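Local coordinates for like-Sm ribonucleoprotein core (PDB 5MKI) that probably binds RNA as a heptameric ring of Sm-fold subunits, with uridine nucleotides and calcium ions among its known ligands, at residues Leu8-Gly12 against Tyr36-Met40; Ser14-Val19 against Lys30-Tyr36. All blocks are in the same frame, centred on the assembly; numbering follows the deposited sequence.

Interaction 1 (Leu8-Gly12 against Tyr36-Met40)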
ATOM      1  N   LEU A   8      -2.713  18.465 -10.477  1.00 24.89           N
ATOM      2  CA  LEU A   8      -1.421  18.829  -9.903  1.00 26.80           C
ATOM      3  C   LEU A   8      -0.787  20.053 -10.556  1.00 27.97           C
ATOM      4  O   LEU A   8       0.176  20.584 -10.007  1.00 24.74           O
ATOM      5  CB  LEU A   8      -0.439  17.646  -9.982  1.00 26.54           C
ATOM      6  CG  LEU A   8      -0.856  16.412  -9.190  1.00 29.74           C
ATOM      7  CD1 LEU A   8       0.312  15.410  -9.038  1.00 32.68           C
ATOM      8  CD2 LEU A   8      -1.363  16.830  -7.846  1.00 29.11           C
ATOM      9  N   ASP A   9      -1.298  20.510 -11.705  1.00 30.80           N
ATOM     10  CA  ASP A   9      -0.841  21.772 -12.285  1.00 27.19           C
ATOM     11  C   ASP A   9      -1.049  22.938 -11.329  1.00 29.91           C
ATOM     12  O   ASP A   9      -0.349  23.953 -11.425  1.00 28.58           O
ATOM     13  CB  ASP A   9      -1.574  22.063 -13.597  1.00 28.85           C
ATOM     14  CG  ASP A   9      -0.976  21.334 -14.780  1.00 35.51           C
ATOM     15  OD1 ASP A   9      -0.101  20.475 -14.576  1.00 30.32           O
ATOM     16  OD2 ASP A   9      -1.404  21.611 -15.922  1.00 38.81           O
ATOM     17  N   ALA A  10      -2.014  22.825 -10.416  1.00 27.97           N
ATOM     18  CA  ALA A  10      -2.159  23.848  -9.386  1.00 29.64           C
ATOM     19  C   ALA A  10      -0.903  23.959  -8.530  1.00 30.37           C
ATOM     20  O   ALA A  10      -0.604  25.043  -8.012  1.00 29.32           O
ATOM     21  CB  ALA A  10      -3.387  23.552  -8.518  1.00 28.10           C
ATOM     22  N   LEU A  11      -0.140  22.861  -8.378  1.00 25.70           N
ATOM     23  CA  LEU A  11       1.147  22.952  -7.686  1.00 27.11           C
ATOM     24  C   LEU A  11       2.163  23.731  -8.515  1.00 27.79           C
ATOM     25  O   LEU A  11       2.901  24.563  -7.978  1.00 29.58           O
ATOM     26  CB  LEU A  11       1.697  21.556  -7.356  1.00 27.21           C
ATOM     27  CG  LEU A  11       1.023  20.801  -6.211  1.00 29.38           C
ATOM     28  CD1 LEU A  11       1.675  19.458  -6.004  1.00 33.05           C
ATOM     29  CD2 LEU A  11       1.111  21.595  -4.943  1.00 33.25           C
ATOM     30  N   GLY A  12       2.222  23.473  -9.822  1.00 27.66           N
ATOM     31  CA  GLY A  12       3.142  24.208 -10.668  1.00 26.68           C
ATOM     32  C   GLY A  12       2.919  25.706 -10.607  1.00 34.02           C
ATOM     33  O   GLY A  12       3.874  26.479 -10.683  1.00 38.70           O
ATOM     34  N   TYR A  36       7.926  19.755  -7.161  1.00 27.30           N
ATOM     35  CA  TYR A  36       6.986  18.670  -6.914  1.00 22.73           C
ATOM     36  C   TYR A  36       7.011  17.740  -8.123  1.00 30.03           C
ATOM     37  O   TYR A  36       7.487  18.112  -9.202  1.00 24.49           O
ATOM     38  CB  TYR A  36       5.558  19.181  -6.674  1.00 24.20           C
ATOM     39  CG  TYR A  36       4.907  19.608  -7.961  1.00 29.38           C
ATOM     40  CD1 TYR A  36       5.256  20.805  -8.562  1.00 31.70           C
ATOM     41  CD2 TYR A  36       3.976  18.795  -8.602  1.00 25.38           C
ATOM     42  CE1 TYR A  36       4.688  21.191  -9.756  1.00 32.17           C
ATOM     43  CE2 TYR A  36       3.408  19.172  -9.796  1.00 26.44           C
ATOM     44  CZ  TYR A  36       3.758  20.368 -10.362  1.00 29.14           C
ATOM     45  OH  TYR A  36       3.196  20.750 -11.546  1.00 40.07           O
ATOM     46  N   ASP A  37       6.482  16.524  -7.937  1.00 25.40           N
ATOM     47  CA  ASP A  37       6.440  15.515  -8.997  1.00 28.55           C
ATOM     48  C   ASP A  37       5.070  14.839  -8.975  1.00 27.99           C
ATOM     49  O   ASP A  37       4.222  15.139  -8.127  1.00 24.06           O
ATOM     50  CB  ASP A  37       7.586  14.484  -8.868  1.00 25.87           C
ATOM     51  CG  ASP A  37       7.566  13.709  -7.543  1.00 26.31           C
ATOM     52  OD1 ASP A  37       6.500  13.577  -6.913  1.00 29.71           O
ATOM     53  OD2 ASP A  37       8.636  13.218  -7.119  1.00 27.73           O
ATOM     54  N   LEU A  38       4.856  13.894  -9.903  1.00 30.81           N
ATOM     55  CA  LEU A  38       3.529  13.307 -10.035  1.00 25.84           C
ATOM     56  C   LEU A  38       3.188  12.344  -8.907  1.00 29.51           C
ATOM     57  O   LEU A  38       2.031  11.920  -8.811  1.00 28.43           O
ATOM     58  CB  LEU A  38       3.392  12.615 -11.394  1.00 30.96           C
ATOM     59  CG  LEU A  38       3.220  13.597 -12.555  1.00 40.14           C
ATOM     60  CD1 LEU A  38       3.053  12.855 -13.870  1.00 44.56           C
ATOM     61  CD2 LEU A  38       2.061  14.588 -12.307  1.00 33.51           C
ATOM     62  N   HIS A  39       4.143  12.003  -8.046  1.00 26.01           N
ATOM     63  CA  HIS A  39       3.823  11.304  -6.806  1.00 25.99           C
ATOM     64  C   HIS A  39       3.352  12.234  -5.696  1.00 26.86           C
ATOM     65  O   HIS A  39       3.015  11.749  -4.609  1.00 28.81           O
ATOM     66  CB  HIS A  39       5.043  10.527  -6.314  1.00 32.58           C
ATOM     67  CG  HIS A  39       5.548   9.526  -7.300  1.00 37.97           C
ATOM     68  ND1 HIS A  39       6.869   9.470  -7.692  1.00 38.82           N
ATOM     69  CD2 HIS A  39       4.908   8.551  -7.987  1.00 36.59           C
ATOM     70  CE1 HIS A  39       7.023   8.495  -8.571  1.00 43.00           C
ATOM     71  NE2 HIS A  39       5.849   7.922  -8.767  1.00 46.75           N
ATOM     72  N   MET A  40       3.344  13.544  -5.938  1.00 28.04           N
ATOM     73  CA  MET A  40       3.148  14.575  -4.918  1.00 26.55           C
ATOM     74  C   MET A  40       4.281  14.614  -3.891  1.00 26.43           C
ATOM     75  O   MET A  40       4.076  15.114  -2.778  1.00 25.32           O
ATOM     76  CB  MET A  40       1.789  14.430  -4.201  1.00 27.79           C
ATOM     77  CG  MET A  40       0.550  14.425  -5.126  1.00 33.80           C
ATOM     78  SD  MET A  40      -1.053  14.820  -4.340  1.00 41.77           S
ATOM     79  CE  MET A  40      -0.615  16.264  -3.379  1.00 30.16           C
TER
HETATM   80  O   HOH W   1       1.678  19.252 -12.874  1.00 32.70           O
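The phenol oxygen of Tyr36 is linked to Asp9 through one water, which lies 2.5 Å from Tyr36 OH in the plane of the ring and donates to Asp9 OD1. Two backbone atoms of Leu8-Gly12, Leu8 O and Gly12 N, also lie near this hydroxyl. Away from the hydroxyl the contact is apolar. Leu11 sets CB squarely over the centre of the Tyr36 ring, 3.6 Å from its centroid and 1° off the normal, a CH-pi contact, and its CD1 reaches Tyr36 CD2 at 3.5 Å. With chi1 at 76°, Tyr36 CG stands between its own backbone N and carbonyl carbon, which carries the ring toward the helix. Leu8 works as a fork: CD1 meets Leu38 CD2 at 3.8 Å, while CD2 of Leu8 lies 4.1 Å from Met40 SD, the Leu8 and Met40 side chains crossing at about a right angle. The type I turn from Asp37 to Met40 is closed by Met40 N to Asp37 O at 2.8 Å, and Asp37 OD2 is hydrogen-bonded to Asn41 ND2. The N-terminal helix 9-13 is thus laid against the loop joining strands 28-36 and 42-44, with Met40 packing on strand 67-71 and Leu8 on Val61 of a second subunit.

Interaction 2 (Ser14-Val19 against Lys30-Tyr36)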
ATOM      1  N   SER A  14       1.910  27.261  -7.935  1.00 33.72           N
ATOM      2  CA  SER A  14       2.303  27.672  -6.594  1.00 28.59           C
ATOM      3  C   SER A  14       3.800  27.605  -6.362  1.00 28.51           C
ATOM      4  O   SER A  14       4.236  27.772  -5.218  1.00 28.63           O
ATOM      5  CB  SER A  14       1.604  26.808  -5.546  1.00 28.14           C
ATOM      6  OG  SER A  14       0.220  27.044  -5.540  1.00 28.80           O
ATOM      7  N   ILE A  15       4.596  27.351  -7.405  1.00 26.29           N
ATOM      8  CA  ILE A  15       6.041  27.353  -7.234  1.00 27.36           C
ATOM      9  C   ILE A  15       6.473  28.717  -6.705  1.00 35.40           C
ATOM     10  O   ILE A  15       5.992  29.766  -7.161  1.00 30.46           O
ATOM     11  CB  ILE A  15       6.771  27.020  -8.544  1.00 30.82           C
ATOM     12  CG1 ILE A  15       6.559  25.548  -8.945  1.00 28.82           C
ATOM     13  CG2 ILE A  15       8.267  27.303  -8.391  1.00 30.10           C
ATOM     14  CD1 ILE A  15       7.298  24.540  -8.059  1.00 26.35           C
ATOM     15  N   ASN A  16       7.359  28.693  -5.705  1.00 31.55           N
ATOM     16  CA  ASN A  16       7.924  29.891  -5.077  1.00 31.43           C
ATOM     17  C   ASN A  16       6.858  30.716  -4.363  1.00 33.79           C
ATOM     18  O   ASN A  16       6.952  31.942  -4.290  1.00 35.04           O
ATOM     19  CB  ASN A  16       8.690  30.742  -6.093  1.00 34.70           C
ATOM     20  CG  ASN A  16       9.987  30.097  -6.499  1.00 34.27           C
ATOM     21  OD1 ASN A  16      10.690  29.537  -5.659  1.00 38.46           O
ATOM     22  ND2 ASN A  16      10.308  30.147  -7.787  1.00 34.44           N
ATOM     23  N   THR A  17       5.830  30.039  -3.854  1.00 32.19           N
ATOM     24  CA  THR A  17       4.905  30.594  -2.879  1.00 32.43           C
ATOM     25  C   THR A  17       4.848  29.649  -1.684  1.00 34.38           C
ATOM     26  O   THR A  17       5.410  28.547  -1.708  1.00 34.13           O
ATOM     27  CB  THR A  17       3.506  30.809  -3.473  1.00 33.76           C
ATOM     28  OG1 THR A  17       2.866  29.541  -3.686  1.00 34.00           O
ATOM     29  CG2 THR A  17       3.595  31.565  -4.795  1.00 33.57           C
ATOM     30  N   ASN A  18       4.160  30.085  -0.632  1.00 29.81           N
ATOM     31  CA  ASN A  18       4.038  29.305   0.593  1.00 33.93           C
ATOM     32  C   ASN A  18       2.833  28.374   0.524  1.00 35.07           C
ATOM     33  O   ASN A  18       1.721  28.810   0.201  1.00 33.29           O
ATOM     34  CB  ASN A  18       3.910  30.230   1.803  1.00 36.29           C
ATOM     35  CG  ASN A  18       4.489  29.620   3.052  1.00 42.41           C
ATOM     36  OD1 ASN A  18       3.847  28.813   3.725  1.00 48.09           O
ATOM     37  ND2 ASN A  18       5.724  29.988   3.359  1.00 42.85           N
ATOM     38  N   VAL A  19       3.053  27.090   0.831  1.00 32.52           N
ATOM     39  CA  VAL A  19       1.967  26.117   0.832  1.00 29.41           C
ATOM     40  C   VAL A  19       1.937  25.410   2.178  1.00 24.99           C
ATOM     41  O   VAL A  19       2.929  25.356   2.903  1.00 30.88           O
ATOM     42  CB  VAL A  19       2.085  25.098  -0.323  1.00 29.76           C
ATOM     43  CG1 VAL A  19       2.109  25.847  -1.665  1.00 29.40           C
ATOM     44  CG2 VAL A  19       3.324  24.190  -0.142  1.00 23.54           C
ATOM     45  N   LYS A  30       4.519  23.478   6.586  1.00 36.35           N
ATOM     46  CA  LYS A  30       4.330  24.738   5.874  1.00 39.49           C
ATOM     47  C   LYS A  30       5.675  25.212   5.347  1.00 32.35           C
ATOM     48  O   LYS A  30       6.668  25.182   6.080  1.00 38.37           O
ATOM     49  CB  LYS A  30       3.712  25.796   6.799  1.00 38.34           C
ATOM     50  CG  LYS A  30       3.655  27.201   6.207  1.00 48.13           C
ATOM     51  CD  LYS A  30       3.273  28.260   7.250  1.00 54.69           C
ATOM     52  CE  LYS A  30       4.167  29.501   7.158  1.00 55.98           C
ATOM     53  NZ  LYS A  30       3.495  30.682   6.507  1.00 55.29           N
ATOM     54  N   GLY A  31       5.715  25.644   4.089  1.00 29.06           N
ATOM     55  CA  GLY A  31       6.979  26.085   3.521  1.00 30.63           C
ATOM     56  C   GLY A  31       6.812  26.621   2.114  1.00 28.52           C
ATOM     57  O   GLY A  31       5.708  26.671   1.568  1.00 31.46           O
ATOM     58  N   ARG A  32       7.944  27.012   1.527  1.00 31.03           N
ATOM     59  CA  ARG A  32       7.990  27.587   0.182  1.00 33.50           C
ATOM     60  C   ARG A  32       8.273  26.486  -0.844  1.00 30.68           C
ATOM     61  O   ARG A  32       9.336  25.849  -0.806  1.00 30.92           O
ATOM     62  CB  ARG A  32       9.062  28.677   0.121  1.00 33.54           C
ATOM     63  CG  ARG A  32       9.226  29.394  -1.229  1.00 31.47           C
ATOM     64  CD  ARG A  32      10.473  30.288  -1.198  1.00 34.03           C
ATOM     65  NE  ARG A  32      10.586  31.136  -2.382  1.00 34.30           N
ATOM     66  CZ  ARG A  32       9.932  32.286  -2.540  1.00 35.40           C
ATOM     67  NH1 ARG A  32       9.114  32.721  -1.592  1.00 32.03           N
ATOM     68  NH2 ARG A  32      10.086  32.993  -3.647  1.00 32.32           N
ATOM     69  N   LEU A  33       7.344  26.290  -1.777  1.00 31.24           N
ATOM     70  CA  LEU A  33       7.374  25.143  -2.686  1.00 29.38           C
ATOM     71  C   LEU A  33       8.365  25.375  -3.825  1.00 28.23           C
ATOM     72  O   LEU A  33       8.125  26.203  -4.711  1.00 31.51           O
ATOM     73  CB  LEU A  33       5.973  24.873  -3.225  1.00 26.36           C
ATOM     74  CG  LEU A  33       5.806  23.659  -4.152  1.00 29.04           C
ATOM     75  CD1 LEU A  33       5.820  22.355  -3.363  1.00 25.30           C
ATOM     76  CD2 LEU A  33       4.529  23.790  -4.978  1.00 30.90           C
ATOM     77  N   LYS A  34       9.450  24.599  -3.830  1.00 26.72           N
ATOM     78  CA  LYS A  34      10.497  24.669  -4.845  1.00 28.78           C
ATOM     79  C   LYS A  34      10.368  23.618  -5.942  1.00 27.22           C
ATOM     80  O   LYS A  34      10.971  23.783  -7.010  1.00 29.68           O
ATOM     81  CB  LYS A  34      11.883  24.510  -4.195  1.00 24.58           C
ATOM     82  CG  LYS A  34      12.122  25.423  -3.008  1.00 32.60           C
ATOM     83  CD  LYS A  34      12.060  26.863  -3.456  1.00 29.88           C
ATOM     84  CE  LYS A  34      13.168  27.175  -4.466  1.00 29.26           C
ATOM     85  NZ  LYS A  34      13.086  28.581  -4.965  1.00 38.60           N
ATOM     86  N   ALA A  35       9.627  22.543  -5.705  1.00 28.23           N
ATOM     87  CA  ALA A  35       9.578  21.437  -6.656  1.00 28.13           C
ATOM     88  C   ALA A  35       8.530  20.446  -6.192  1.00 25.12           C
ATOM     89  O   ALA A  35       8.272  20.321  -4.994  1.00 25.57           O
ATOM     90  CB  ALA A  35      10.940  20.742  -6.794  1.00 25.83           C
ATOM     91  N   TYR A  36       7.926  19.755  -7.161  1.00 27.30           N
ATOM     92  CA  TYR A  36       6.986  18.670  -6.914  1.00 22.73           C
ATOM     93  C   TYR A  36       7.011  17.740  -8.123  1.00 30.03           C
ATOM     94  O   TYR A  36       7.487  18.112  -9.202  1.00 24.49           O
ATOM     95  CB  TYR A  36       5.558  19.181  -6.674  1.00 24.20           C
ATOM     96  CG  TYR A  36       4.907  19.608  -7.961  1.00 29.38           C
ATOM     97  CD1 TYR A  36       5.256  20.805  -8.562  1.00 31.70           C
ATOM     98  CD2 TYR A  36       3.976  18.795  -8.602  1.00 25.38           C
ATOM     99  CE1 TYR A  36       4.688  21.191  -9.756  1.00 32.17           C
ATOM    100  CE2 TYR A  36       3.408  19.172  -9.796  1.00 26.44           C
ATOM    101  CZ  TYR A  36       3.758  20.368 -10.362  1.00 29.14           C
ATOM    102  OH  TYR A  36       3.196  20.750 -11.546  1.00 40.07           O
TER
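Backbone bonds between Ser14-Val19 and Lys30-Tyr36 form the frame. Val19 and Gly31 make an antiparallel hydrogen-bonded pair, with Val19 N to Gly31 O at 2.8 Å and Gly31 N to Val19 O at 3.0 Å. Beyond the non-hydrogen-bonded pair Asn18-Arg32, Leu33 N donates to Thr17 O, and Asn16 N to Leu33 O at 2.8 Å with an angle of 178°. That last donor sits in a type II turn, Ser14 to Thr17, where Ser14 O accepts both Thr17 N and Thr17 OG1 from one face of its plane. Among the polar side chains, Lys34 folds back through bends at chi2 and chi3 to give NZ to Asn16 OD1, 2.7 Å away and in the carbonyl plane. Arg32 runs extended beside the turn; Asn16 O lies over one face of its guanidinium, 3.2 Å from the plane and offset toward the rim, at an angle too poor for a hydrogen bond to Arg32 NH2. Lys30 NZ reaches Asn18 OD1 only weakly. The apolar contacts centre on Leu33: Val19 CG2 lies 4.1 Å from Leu33 CB, and Ile15 CD1 approaches Leu33 CD2 and the edge of Tyr36. Such pairing of strands 18-23 and 28-36 is the opening hairpin of the Sm fold, entered from its N-terminal helix.

Interaction 2 is nested along the chain inside the loop closed by interaction 1, and the two centres lie 11 Å apart. Tyr36 belongs to both: its ring face receives the helix, while its edge meets Ile15 of the Ser14-Thr17 turn, which follows the helix. They also touch directly, Leu11 O lying 3.5 Å from Leu33 CD2, so the helix packs against the hairpin strand as well as the loop. Ligand-binding residues lie within both contacts. The loop of interaction 1 carries His39, a UMP-binding residue with Asn41 close by in sequence, and the Met40 side chain lies about 8 Å from that of Asp65, another. Interaction 2 includes Asn18 of one calcium site, its side chain about 7 Å from that of Glu56 of a second. Neither ligand is bound to this chain here.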